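Local coordinates for DNA-(apurinic or apyrimidinic site) endonuclease 2 (Xenopus laevis, PDB 6WCD), which weakly cleaves the DNA backbone next to abasic sites and trims DNA from 3' ends during repair, using its metal-dependent nuclease domain, at residues E20-L25 against E50-Y55; N315-P318 against T322-L325; S57-R60 against G64-G67; V290-V295 against H300-A305. One frame throughout, in Å; residues are numbered along the deposited sequence. Where two conformers were deposited one is given.

Interaction 4 is the most extensive contact. It pairs the backbones of two strands at one edge of a six-stranded sheet. Interaction 1 sets helix 18-25 against the opposite edge region of that sheet, through a CH-pi contact and a tyrosine-aspartate bond. K304 NZ of interaction 4 bonds to L25 O of interaction 1. Both contacts are partly buried. Interaction 3, within the loop joining strands 53-57 and 68-72, is buried and has no direct hydrogen bond between its arms. Interaction 2, also partly buried, lies in the irregular chain after strand 310-312. The Y324 hydroxyl holds it to K316 and C317, with K323 alongside. It touches interaction 1 through T322 and S54.

Interaction 1. Residues E20-L25 against E50-Y55. With EDO (1,2-ethanediol), chain E.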
loop_
_atom_site.group_PDB
_atom_site.type_symbol
_atom_site.label_atom_id
_atom_site.label_comp_id
_atom_site.label_asym_id
_atom_site.label_seq_id
_atom_site.Cartn_x
_atom_site.Cartn_y
_atom_site.Cartn_z
ATOM N N GLU A 20 -5.785 12.052 15.392
ATOM C CA GLU A 20 -6.869 11.284 15.993
ATOM C C GLU A 20 -7.143 10.036 15.156
ATOM O O GLU A 20 -7.275 8.927 15.697
ATOM C CB GLU A 20 -8.128 12.152 16.113
ATOM C CG GLU A 20 -9.361 11.399 16.534
ATOM C CD GLU A 20 -10.619 12.276 16.649
ATOM O OE1 GLU A 20 -10.511 13.523 16.663
ATOM O OE2 GLU A 20 -11.726 11.702 16.715
ATOM N N THR A 21 -7.258 10.202 13.822
ATOM C CA THR A 21 -7.512 9.057 12.955
ATOM C C THR A 21 -6.422 8.011 13.071
ATOM O O THR A 21 -6.725 6.824 13.280
ATOM C CB THR A 21 -7.640 9.568 11.522
ATOM O OG1 THR A 21 -8.779 10.443 11.463
ATOM C CG2 THR A 21 -7.762 8.429 10.507
ATOM N N LEU A 22 -5.153 8.407 12.956
ATOM C CA LEU A 22 -4.089 7.409 12.991
ATOM C C LEU A 22 -4.036 6.709 14.342
ATOM O O LEU A 22 -3.931 5.479 14.405
ATOM C CB LEU A 22 -2.716 8.033 12.679
ATOM C CG LEU A 22 -2.542 8.635 11.302
ATOM C CD1 LEU A 22 -1.139 9.249 11.209
ATOM C CD2 LEU A 22 -2.741 7.596 10.233
ATOM N N ASP A 23 -4.108 7.469 15.444
ATOM C CA ASP A 23 -4.079 6.824 16.761
ATOM C C ASP A 23 -5.197 5.801 16.896
ATOM O O ASP A 23 -5.010 4.745 17.512
ATOM C CB ASP A 23 -4.190 7.892 17.831
ATOM C CG ASP A 23 -2.908 8.748 17.987
ATOM O OD1 ASP A 23 -1.876 8.480 17.344
ATOM O OD2 ASP A 23 -2.927 9.711 18.795
ATOM N N SER A 24 -6.389 6.105 16.351
ATOM C CA SER A 24 -7.549 5.237 16.492
ATOM C C SER A 24 -7.360 3.909 15.773
ATOM O O SER A 24 -7.996 2.915 16.135
ATOM C CB SER A 24 -8.805 5.928 15.968
ATOM O OG SER A 24 -8.881 5.916 14.546
ATOM N N LEU A 25 -6.531 3.888 14.744
ATOM C CA LEU A 25 -6.284 2.678 13.976
ATOM C C LEU A 25 -5.360 1.725 14.712
ATOM O O LEU A 25 -5.290 0.528 14.362
ATOM C CB LEU A 25 -5.711 3.034 12.617
ATOM C CG LEU A 25 -6.639 3.784 11.703
ATOM C CD1 LEU A 25 -5.899 4.335 10.521
ATOM C CD2 LEU A 25 -7.759 2.860 11.204
ATOM N N GLU A 50 2.249 14.293 15.014
ATOM C CA GLU A 50 2.923 14.004 16.287
ATOM C C GLU A 50 2.863 12.511 16.587
ATOM O O GLU A 50 1.791 11.905 16.537
ATOM C CB GLU A 50 2.266 14.777 17.421
ATOM C CG GLU A 50 2.982 14.594 18.743
ATOM C CD GLU A 50 2.209 15.203 19.904
ATOM O OE1 GLU A 50 1.382 16.105 19.657
ATOM O OE2 GLU A 50 2.419 14.763 21.056
ATOM N N GLY A 51 4.017 11.930 16.946
ATOM C CA GLY A 51 4.090 10.521 17.224
ATOM C C GLY A 51 4.414 9.618 16.045
ATOM O O GLY A 51 4.523 8.393 16.223
ATOM N N TYR A 52 4.552 10.160 14.848
ATOM C CA TYR A 52 4.838 9.362 13.683
ATOM C C TYR A 52 5.928 10.015 12.859
ATOM O O TYR A 52 6.103 11.245 12.889
ATOM C CB TYR A 52 3.634 9.211 12.752
ATOM C CG TYR A 52 2.438 8.559 13.425
ATOM C CD1 TYR A 52 1.569 9.335 14.175
ATOM C CD2 TYR A 52 2.224 7.190 13.371
ATOM C CE1 TYR A 52 0.465 8.763 14.840
ATOM C CE2 TYR A 52 1.114 6.599 14.058
ATOM C CZ TYR A 52 0.275 7.410 14.773
ATOM O OH TYR A 52 -0.776 6.785 15.458
ATOM N N ASN A 53 6.669 9.188 12.122
ATOM C CA ASN A 53 7.539 9.654 11.055
ATOM C C ASN A 53 6.965 9.110 9.764
ATOM O O ASN A 53 6.588 7.928 9.694
ATOM C CB ASN A 53 9.015 9.278 11.253
ATOM C CG ASN A 53 9.294 7.814 11.543
ATOM O OD1 ASN A 53 9.761 7.064 10.656
ATOM N ND2 ASN A 53 9.051 7.390 12.766
ATOM N N SER A 54 6.827 9.967 8.758
ATOM C CA SER A 54 6.069 9.586 7.576
ATOM C C SER A 54 6.835 9.778 6.289
ATOM O O SER A 54 7.746 10.588 6.196
ATOM C CB SER A 54 4.761 10.354 7.497
ATOM O OG SER A 54 4.992 11.766 7.261
ATOM N N TYR A 55 6.378 9.032 5.283
ATOM C CA TYR A 55 7.026 8.862 3.974
ATOM C C TYR A 55 5.943 8.907 2.918
ATOM O O TYR A 55 5.102 8.022 2.853
ATOM C CB TYR A 55 7.817 7.539 3.926
ATOM C CG TYR A 55 8.744 7.447 5.122
ATOM C CD1 TYR A 55 10.035 7.984 5.061
ATOM C CD2 TYR A 55 8.274 6.978 6.358
ATOM C CE1 TYR A 55 10.852 8.055 6.183
ATOM C CE2 TYR A 55 9.065 7.052 7.482
ATOM C CZ TYR A 55 10.358 7.589 7.385
ATOM O OH TYR A 55 11.172 7.706 8.483
HETATM C C1 EDO E . 1.640 10.686 21.056
HETATM O O1 EDO E . 0.853 11.834 21.404
HETATM C C2 EDO E . 3.066 11.131 20.747
HETATM O O2 EDO E . 3.949 10.002 20.832
HETATM O O HOH W 1 -1.895 4.065 15.675
HETATM O O HOH W 2 0.307 10.064 18.040
#
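L22 covers one face of the Y52 ring. L22 CD1 stands almost over the middle, 4.0 Å from the ring centroid of Y52 and 12° off the normal, which is a CH-pi contact. L22 and Y52 run antiparallel alongside one another. This also brings L22 CB to 3.7 Å from Y52 CZ. Here the packing is close and apolar.

The hydroxyl end is looser and wetter. Y52 OH donates to D23 OD1 at 2.8 Å and meets the lone pair turned away from OD2. With D23 CG anti to its carbonyl carbon (chi1 -72°), the carboxylate leans to the ring edge, its plane 32° from that of the ring. One water donates to both Y52 OH and L22 O. A second joins D23 OD1 to E50 O. D23 OD2 has a salt bridge with K19. Farther out, an ethanediol, probably from the crystallisation liquor, makes a weak bond to E50 OE2.

The contact fastens helix 18-25 to segment 50-55, which lies on strand 53-57 of the DNase I-like domain. F71 of strand 68-72 touches both L22 and Y52, and I30 of strand 29-33 packs against L22.

Interaction 2. Residues N315-P318 against T322-L325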
loop_
_atom_site.group_PDB
_atom_site.type_symbol
_atom_site.label_atom_id
_atom_site.label_comp_id
_atom_site.label_asym_id
_atom_site.label_seq_id
_atom_site.Cartn_x
_atom_site.Cartn_y
_atom_site.Cartn_z
ATOM N N ASN A 315 17.973 4.426 13.901
ATOM C CA ASN A 315 18.362 5.508 14.778
ATOM C C ASN A 315 18.059 6.872 14.194
ATOM O O ASN A 315 18.091 7.862 14.924
ATOM C CB ASN A 315 19.866 5.454 15.081
ATOM C CG ASN A 315 20.340 4.065 15.451
ATOM O OD1 ASN A 315 21.136 3.458 14.730
ATOM N ND2 ASN A 315 19.860 3.553 16.585
ATOM N N LYS A 316 17.775 6.940 12.906
ATOM C CA LYS A 316 17.487 8.204 12.256
ATOM C C LYS A 316 16.502 7.896 11.156
ATOM O O LYS A 316 16.561 6.848 10.536
ATOM C CB LYS A 316 18.761 8.859 11.703
ATOM C CG LYS A 316 18.592 10.180 10.986
ATOM C CD LYS A 316 19.866 11.017 11.170
ATOM C CE LYS A 316 20.211 11.845 9.948
ATOM N NZ LYS A 316 19.229 12.930 9.695
ATOM N N CYS A 317 15.592 8.839 10.912
ATOM C CA CYS A 317 14.701 8.724 9.779
ATOM C C CYS A 317 15.460 8.896 8.457
ATOM O O CYS A 317 16.295 9.806 8.334
ATOM C CB CYS A 317 13.620 9.787 9.868
ATOM S SG CYS A 317 12.548 9.669 11.278
ATOM N N PRO A 318 15.190 8.060 7.459
ATOM C CA PRO A 318 15.872 8.183 6.186
ATOM C C PRO A 318 15.444 9.446 5.446
ATOM O O PRO A 318 14.410 10.038 5.776
ATOM C CB PRO A 318 15.470 6.921 5.430
ATOM C CG PRO A 318 14.326 6.311 6.150
ATOM C CD PRO A 318 14.275 6.895 7.533
ATOM N N THR A 322 9.131 13.151 5.522
ATOM C CA THR A 322 8.507 14.454 5.350
ATOM C C THR A 322 9.098 15.522 6.251
ATOM O O THR A 322 9.042 16.720 5.925
ATOM C CB THR A 322 7.010 14.357 5.611
ATOM O OG1 THR A 322 6.801 13.790 6.888
ATOM C CG2 THR A 322 6.301 13.514 4.581
ATOM N N LYS A 323 9.679 15.135 7.393
ATOM C CA LYS A 323 10.200 16.159 8.298
ATOM C C LYS A 323 11.370 16.912 7.684
ATOM O O LYS A 323 11.691 18.003 8.146
ATOM C CB LYS A 323 10.606 15.526 9.618
ATOM C CG LYS A 323 11.840 14.692 9.600
ATOM C CD LYS A 323 12.034 14.103 11.018
ATOM C CE LYS A 323 13.346 13.438 11.174
ATOM N NZ LYS A 323 13.471 12.902 12.560
ATOM N N TYR A 324 11.966 16.391 6.627
ATOM C CA TYR A 324 13.084 17.024 5.980
ATOM C C TYR A 324 12.675 17.899 4.813
ATOM O O TYR A 324 13.538 18.575 4.238
ATOM C CB TYR A 324 14.075 15.976 5.493
ATOM C CG TYR A 324 14.653 15.094 6.580
ATOM C CD1 TYR A 324 15.313 15.598 7.672
ATOM C CD2 TYR A 324 14.523 13.714 6.457
ATOM C CE1 TYR A 324 15.871 14.753 8.623
ATOM C CE2 TYR A 324 15.059 12.883 7.399
ATOM C CZ TYR A 324 15.700 13.399 8.458
ATOM O OH TYR A 324 16.198 12.503 9.386
ATOM N N LEU A 325 11.406 17.947 4.472
ATOM C CA LEU A 325 10.985 18.782 3.368
ATOM C C LEU A 325 11.261 20.246 3.684
ATOM O O LEU A 325 10.870 20.732 4.759
ATOM C CB LEU A 325 9.494 18.546 3.072
ATOM C CG LEU A 325 9.171 17.206 2.458
ATOM C CD1 LEU A 325 7.657 16.972 2.477
ATOM C CD2 LEU A 325 9.702 17.088 1.035
HETATM O O HOH W 3 15.548 11.350 12.644
#
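Y324 and K316 meet because of their torsions. Y324 CG lies anti to its carbonyl carbon (chi1 -60°), which sends the ring to the 315-318 segment. K316 starts with CG opposite its backbone N, then bends at chi3 and chi4 and folds its ammonium back to the tyrosine. K316 NZ donates to Y324 OH at 3.1 Å, coming in obliquely to the ring. The same hydroxyl donates to C317 O at 2.9 Å. The C=O...donor angle is 129°, and the hydroxyl is tilted 28° from the carbonyl plane. P318 O lies at the ring edge, in its plane, 3.3 Å from Y324 CE2. A phenylalanine at this position would probably leave C317 O without its hydroxyl donor and the K316 ammonium free to swing away.

Both segments belong to the irregular chain after strand 310-312. The second begins with a short 3-10 turn, in which L325 N bonds to T322 O. This irregular chain runs along the edge strand 53-57: C317 touches N53 and Y55, and T322 makes a backbone bond with S54.

K323 works from another direction. Its CG covers one face of the Y324 ring, and its extended chain carries CE and NZ on to C317. K323 NZ comes to 3.6 Å from C317 SG. A water accepts from K323 NZ at 2.6 Å and also from C317 N, so the backbone amide is reached through solvent. The ammonium groups of K316 and K323 stay apart, with 6.4 Å between K316 NZ and K323 NZ.

Interaction 3. Residues S57-R60 against G64-G67; sequences SFSR and GYSG
S57 and G67 face each other where the two arms leave strand pairing, with G67 CA making a CA-H...O contact to S57 O at 3.5 Å and G67 at a positive phi (97°), where a side chain would be jammed against the carbonyl oxygen of S66.

The side chains meet around S59 and Y65. S59 CB packs on Y65 O at 3.3 Å. S59 OG lies opposite its backbone N (chi1 168°), which brings it to the edge of the tyrosine ring, in plane, 3.7 Å from Y65 CD1. The polar partner of S59 OG is V61 N, within the loop. S66 CB covers one face of the Y65 ring, offset toward the rim, and R62 makes a cation-pi contact with the ring. The Y65 side chain lies about 6 Å from that of E34, a magnesium ligand.

No direct hydrogen bond crosses between 57-60 and 64-67. A water takes that place. It accepts from S59 N at 2.8 Å and donates to Y65 O at 2.8 Å, so both backbone groups are satisfied at a spacing too wide for a direct bond.

This is the loop end of the hairpin formed by strands 53-57 and 68-72. S57 pairs with V68 by backbone bonds where strand 53-57 ends and strand 68-72 begins. S66 and G67 bond to K36 and T35, in the segment after strand 29-33, and S57 OG bonds to E83 at the end of strand 80-83.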
loop_
_atom_site.group_PDB
_atom_site.type_symbol
_atom_site.label_atom_id
_atom_site.label_comp_id
_atom_site.label_asym_id
_atom_site.label_seq_id
_atom_site.Cartn_x
_atom_site.Cartn_y
_atom_site.Cartn_z
ATOM N N SER A 57 4.690 9.569 -1.212
ATOM C CA SER A 57 4.940 9.768 -2.632
ATOM C C SER A 57 3.867 10.705 -3.131
ATOM O O SER A 57 2.687 10.450 -2.971
ATOM C CB SER A 57 4.921 8.450 -3.394
ATOM O OG SER A 57 5.247 8.704 -4.789
ATOM N N PHE A 58 4.301 11.817 -3.683
ATOM C CA PHE A 58 3.428 12.851 -4.204
ATOM C C PHE A 58 3.298 12.756 -5.716
ATOM O O PHE A 58 4.308 12.637 -6.421
ATOM C CB PHE A 58 4.022 14.210 -3.874
ATOM C CG PHE A 58 4.281 14.449 -2.439
ATOM C CD1 PHE A 58 3.270 14.750 -1.569
ATOM C CD2 PHE A 58 5.586 14.468 -1.956
ATOM C CE1 PHE A 58 3.490 15.032 -0.247
ATOM C CE2 PHE A 58 5.858 14.714 -0.611
ATOM C CZ PHE A 58 4.812 15.039 0.246
ATOM N N SER A 59 2.078 12.879 -6.209
ATOM C CA SER A 59 1.889 12.925 -7.645
ATOM C C SER A 59 2.590 14.141 -8.220
ATOM O O SER A 59 2.542 15.237 -7.658
ATOM C CB SER A 59 0.438 13.009 -7.971
ATOM O OG SER A 59 0.239 13.322 -9.332
ATOM N N ARG A 60 3.170 13.989 -9.403
ATOM C CA ARG A 60 3.810 15.097 -10.050
ATOM C C ARG A 60 3.005 15.547 -11.257
ATOM O O ARG A 60 3.439 16.451 -11.952
ATOM C CB ARG A 60 5.193 14.658 -10.529
ATOM C CG ARG A 60 6.189 14.464 -9.403
ATOM C CD ARG A 60 7.157 13.343 -9.687
ATOM N NE ARG A 60 8.286 13.349 -8.760
ATOM C CZ ARG A 60 8.239 12.927 -7.498
ATOM N NH1 ARG A 60 7.110 12.459 -6.979
ATOM N NH2 ARG A 60 9.335 12.970 -6.754
ATOM N N GLY A 64 -3.593 17.624 -6.004
ATOM C CA GLY A 64 -4.660 16.988 -5.244
ATOM C C GLY A 64 -5.067 15.632 -5.718
ATOM O O GLY A 64 -6.203 15.215 -5.476
ATOM N N TYR A 65 -4.178 14.936 -6.395
ATOM C CA TYR A 65 -4.465 13.686 -7.072
ATOM C C TYR A 65 -3.610 12.556 -6.536
ATOM O O TYR A 65 -2.419 12.748 -6.299
ATOM C CB TYR A 65 -4.213 13.901 -8.565
ATOM C CG TYR A 65 -4.316 12.692 -9.437
ATOM C CD1 TYR A 65 -3.189 12.134 -9.993
ATOM C CD2 TYR A 65 -5.546 12.167 -9.793
ATOM C CE1 TYR A 65 -3.265 11.021 -10.838
ATOM C CE2 TYR A 65 -5.616 11.037 -10.639
ATOM C CZ TYR A 65 -4.463 10.479 -11.148
ATOM O OH TYR A 65 -4.572 9.394 -12.035
ATOM N N SER A 66 -4.232 11.388 -6.382
ATOM C CA SER A 66 -3.507 10.138 -6.060
ATOM C C SER A 66 -2.722 10.348 -4.768
ATOM O O SER A 66 -3.219 11.031 -3.856
ATOM C CB SER A 66 -2.677 9.773 -7.281
ATOM O OG SER A 66 -2.071 8.541 -7.073
ATOM N N GLY A 67 -1.544 9.789 -4.664
ATOM C CA GLY A 67 -0.719 9.915 -3.493
ATOM C C GLY A 67 -0.815 8.769 -2.532
ATOM O O GLY A 67 -1.896 8.228 -2.260
HETATM O O HOH W 4 -0.217 12.840 -4.596
#

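Interaction 4. Residues V290-V295 against H300-A305; sequences VIMPEV and HCPVKA
V290 pairs with K304 in an antiparallel beta hairpin, made by strands 286-291 and 303-307. V290 N donates to K304 O at 2.9 Å. V290 O receives K304 N at 3.0 Å. The side chains of V290 and K304 lie side by side on one face of the sheet. K304 reaches on past the contact, and its NZ bonds to L25 O and D26 O.

I291 is the next residue and forms a non-hydrogen-bonded pair with V303. In the conformer given, I291 CD1 lies 3.8 Å from V303 CG1, on the opposite face from K304, and I291 CG2 lies near C301 SG. Two conformers were deposited, so this packing is less certain. The V303 side chain is about 4 Å from that of D273, which is probably important for catalysis, as in relatives. D273 OD2 bonds to ND1 of H300, the probable proton acceptor.

M292 extends the pairing, with its N bonded to P302 O at 2.9 Å. Its side chain crosses P302 at about a right angle. M292 SD lies 3.8 Å from P302 CB and equally far from K304 CB. The chain then bends at chi3 (78°), which keeps the methyl alongside K304 CD. With an alanine here, P302 and the stem of K304 would probably lose their shared cover, and a gap would open between them.

P293 and E294 are the middle of a type I turn running from M292 to V295. P293 CA rests on C301 SG. V295 N closes the turn on M292 O at 3.2 Å, and V295 CB meets P302 CD at 3.6 Å.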
loop_
_atom_site.group_PDB
_atom_site.type_symbol
_atom_site.label_atom_id
_atom_site.label_comp_id
_atom_site.label_asym_id
_atom_site.label_seq_id
_atom_site.Cartn_x
_atom_site.Cartn_y
_atom_site.Cartn_z
ATOM N N VAL A 290 -7.461 -8.999 8.879
ATOM C CA VAL A 290 -8.869 -8.716 9.028
ATOM C C VAL A 290 -9.256 -7.490 8.198
ATOM O O VAL A 290 -8.409 -6.719 7.704
ATOM C CB VAL A 290 -9.269 -8.474 10.500
ATOM C CG1 VAL A 290 -8.835 -9.666 11.400
ATOM C CG2 VAL A 290 -8.671 -7.213 11.006
ATOM N N ILE A 291 -10.561 -7.298 8.098
ATOM C CA ILE A 291 -11.207 -6.105 7.550
ATOM C C ILE A 291 -11.690 -5.293 8.746
ATOM O O ILE A 291 -12.115 -5.848 9.758
ATOM C CB ILE A 291 -12.406 -6.455 6.636
ATOM C CG1 ILE A 291 -12.129 -7.682 5.774
ATOM C CG2 ILE A 291 -12.800 -5.245 5.780
ATOM C CD1 ILE A 291 -11.012 -7.476 4.793
ATOM N N MET A 292 -11.677 -3.966 8.636
ATOM C CA MET A 292 -12.168 -3.052 9.682
ATOM C C MET A 292 -13.378 -2.245 9.191
ATOM O O MET A 292 -13.299 -1.031 8.980
ATOM C CB MET A 292 -11.031 -2.105 10.094
ATOM C CG MET A 292 -9.722 -2.746 10.560
ATOM S SD MET A 292 -8.473 -1.512 11.035
ATOM C CE MET A 292 -9.116 -1.077 12.657
ATOM N N PRO A 293 -14.532 -2.893 8.990
ATOM C CA PRO A 293 -15.659 -2.191 8.371
ATOM C C PRO A 293 -16.272 -1.132 9.278
ATOM O O PRO A 293 -17.095 -0.329 8.778
ATOM C CB PRO A 293 -16.654 -3.326 8.087
ATOM C CG PRO A 293 -16.337 -4.345 8.993
ATOM C CD PRO A 293 -14.828 -4.301 9.227
ATOM N N GLU A 294 -15.902 -1.120 10.557
ATOM C CA GLU A 294 -16.408 -0.128 11.485
ATOM C C GLU A 294 -15.802 1.242 11.310
ATOM O O GLU A 294 -16.345 2.222 11.858
ATOM C CB GLU A 294 -16.172 -0.587 12.944
ATOM C CG GLU A 294 -14.706 -0.571 13.451
ATOM C CD GLU A 294 -13.812 -1.720 12.967
ATOM O OE1 GLU A 294 -14.275 -2.592 12.213
ATOM O OE2 GLU A 294 -12.620 -1.746 13.393
ATOM N N VAL A 295 -14.674 1.343 10.612
ATOM C CA VAL A 295 -13.978 2.613 10.471
ATOM C C VAL A 295 -14.598 3.394 9.322
ATOM O O VAL A 295 -14.534 2.948 8.158
ATOM C CB VAL A 295 -12.489 2.397 10.224
ATOM C CG1 VAL A 295 -11.762 3.713 10.026
ATOM C CG2 VAL A 295 -11.872 1.619 11.364
ATOM N N HIS A 300 -13.667 3.489 1.180
ATOM C CA HIS A 300 -13.111 2.198 1.528
ATOM C C HIS A 300 -13.034 2.111 3.046
ATOM O O HIS A 300 -12.951 3.157 3.727
ATOM C CB HIS A 300 -11.683 1.990 1.008
ATOM C CG HIS A 300 -11.530 2.059 -0.474
ATOM N ND1 HIS A 300 -10.900 1.051 -1.170
ATOM C CD2 HIS A 300 -11.786 3.033 -1.368
ATOM C CE1 HIS A 300 -10.823 1.384 -2.448
ATOM N NE2 HIS A 300 -11.364 2.576 -2.609
ATOM N N CYS A 301 -12.947 0.904 3.556
ATOM C CA CYS A 301 -12.550 0.723 4.950
ATOM C C CYS A 301 -11.151 0.136 5.025
ATOM O O CYS A 301 -10.640 -0.405 4.051
ATOM C CB CYS A 301 -13.528 -0.159 5.721
ATOM S SG CYS A 301 -13.548 -1.875 5.262
ATOM N N PRO A 302 -10.487 0.236 6.168
ATOM C CA PRO A 302 -9.144 -0.319 6.289
ATOM C C PRO A 302 -9.121 -1.840 6.353
ATOM O O PRO A 302 -10.120 -2.513 6.653
ATOM C CB PRO A 302 -8.646 0.233 7.636
ATOM C CG PRO A 302 -9.586 1.332 7.978
ATOM C CD PRO A 302 -10.915 0.924 7.371
ATOM N N VAL A 303 -7.923 -2.361 6.120
ATOM C CA VAL A 303 -7.559 -3.743 6.422
ATOM C C VAL A 303 -6.355 -3.718 7.370
ATOM O O VAL A 303 -5.588 -2.755 7.405
ATOM C CB VAL A 303 -7.263 -4.553 5.164
ATOM C CG1 VAL A 303 -8.518 -4.610 4.285
ATOM C CG2 VAL A 303 -6.156 -3.932 4.319
ATOM N N LYS A 304 -6.244 -4.743 8.211
ATOM C CA LYS A 304 -5.245 -4.734 9.278
ATOM C C LYS A 304 -4.667 -6.122 9.463
ATOM O O LYS A 304 -5.396 -7.116 9.478
ATOM C CB LYS A 304 -5.873 -4.223 10.580
ATOM C CG LYS A 304 -4.920 -4.082 11.755
ATOM C CD LYS A 304 -5.600 -3.304 12.897
ATOM C CE LYS A 304 -4.660 -3.131 14.021
ATOM N NZ LYS A 304 -5.398 -2.305 15.051
ATOM N N ALA A 305 -3.353 -6.196 9.635
ATOM C CA ALA A 305 -2.688 -7.439 9.964
ATOM C C ALA A 305 -1.989 -7.346 11.311
ATOM O O ALA A 305 -1.512 -6.268 11.723
ATOM C CB ALA A 305 -1.683 -7.832 8.916
HETATM O O HOH W 5 -14.446 4.318 5.746
#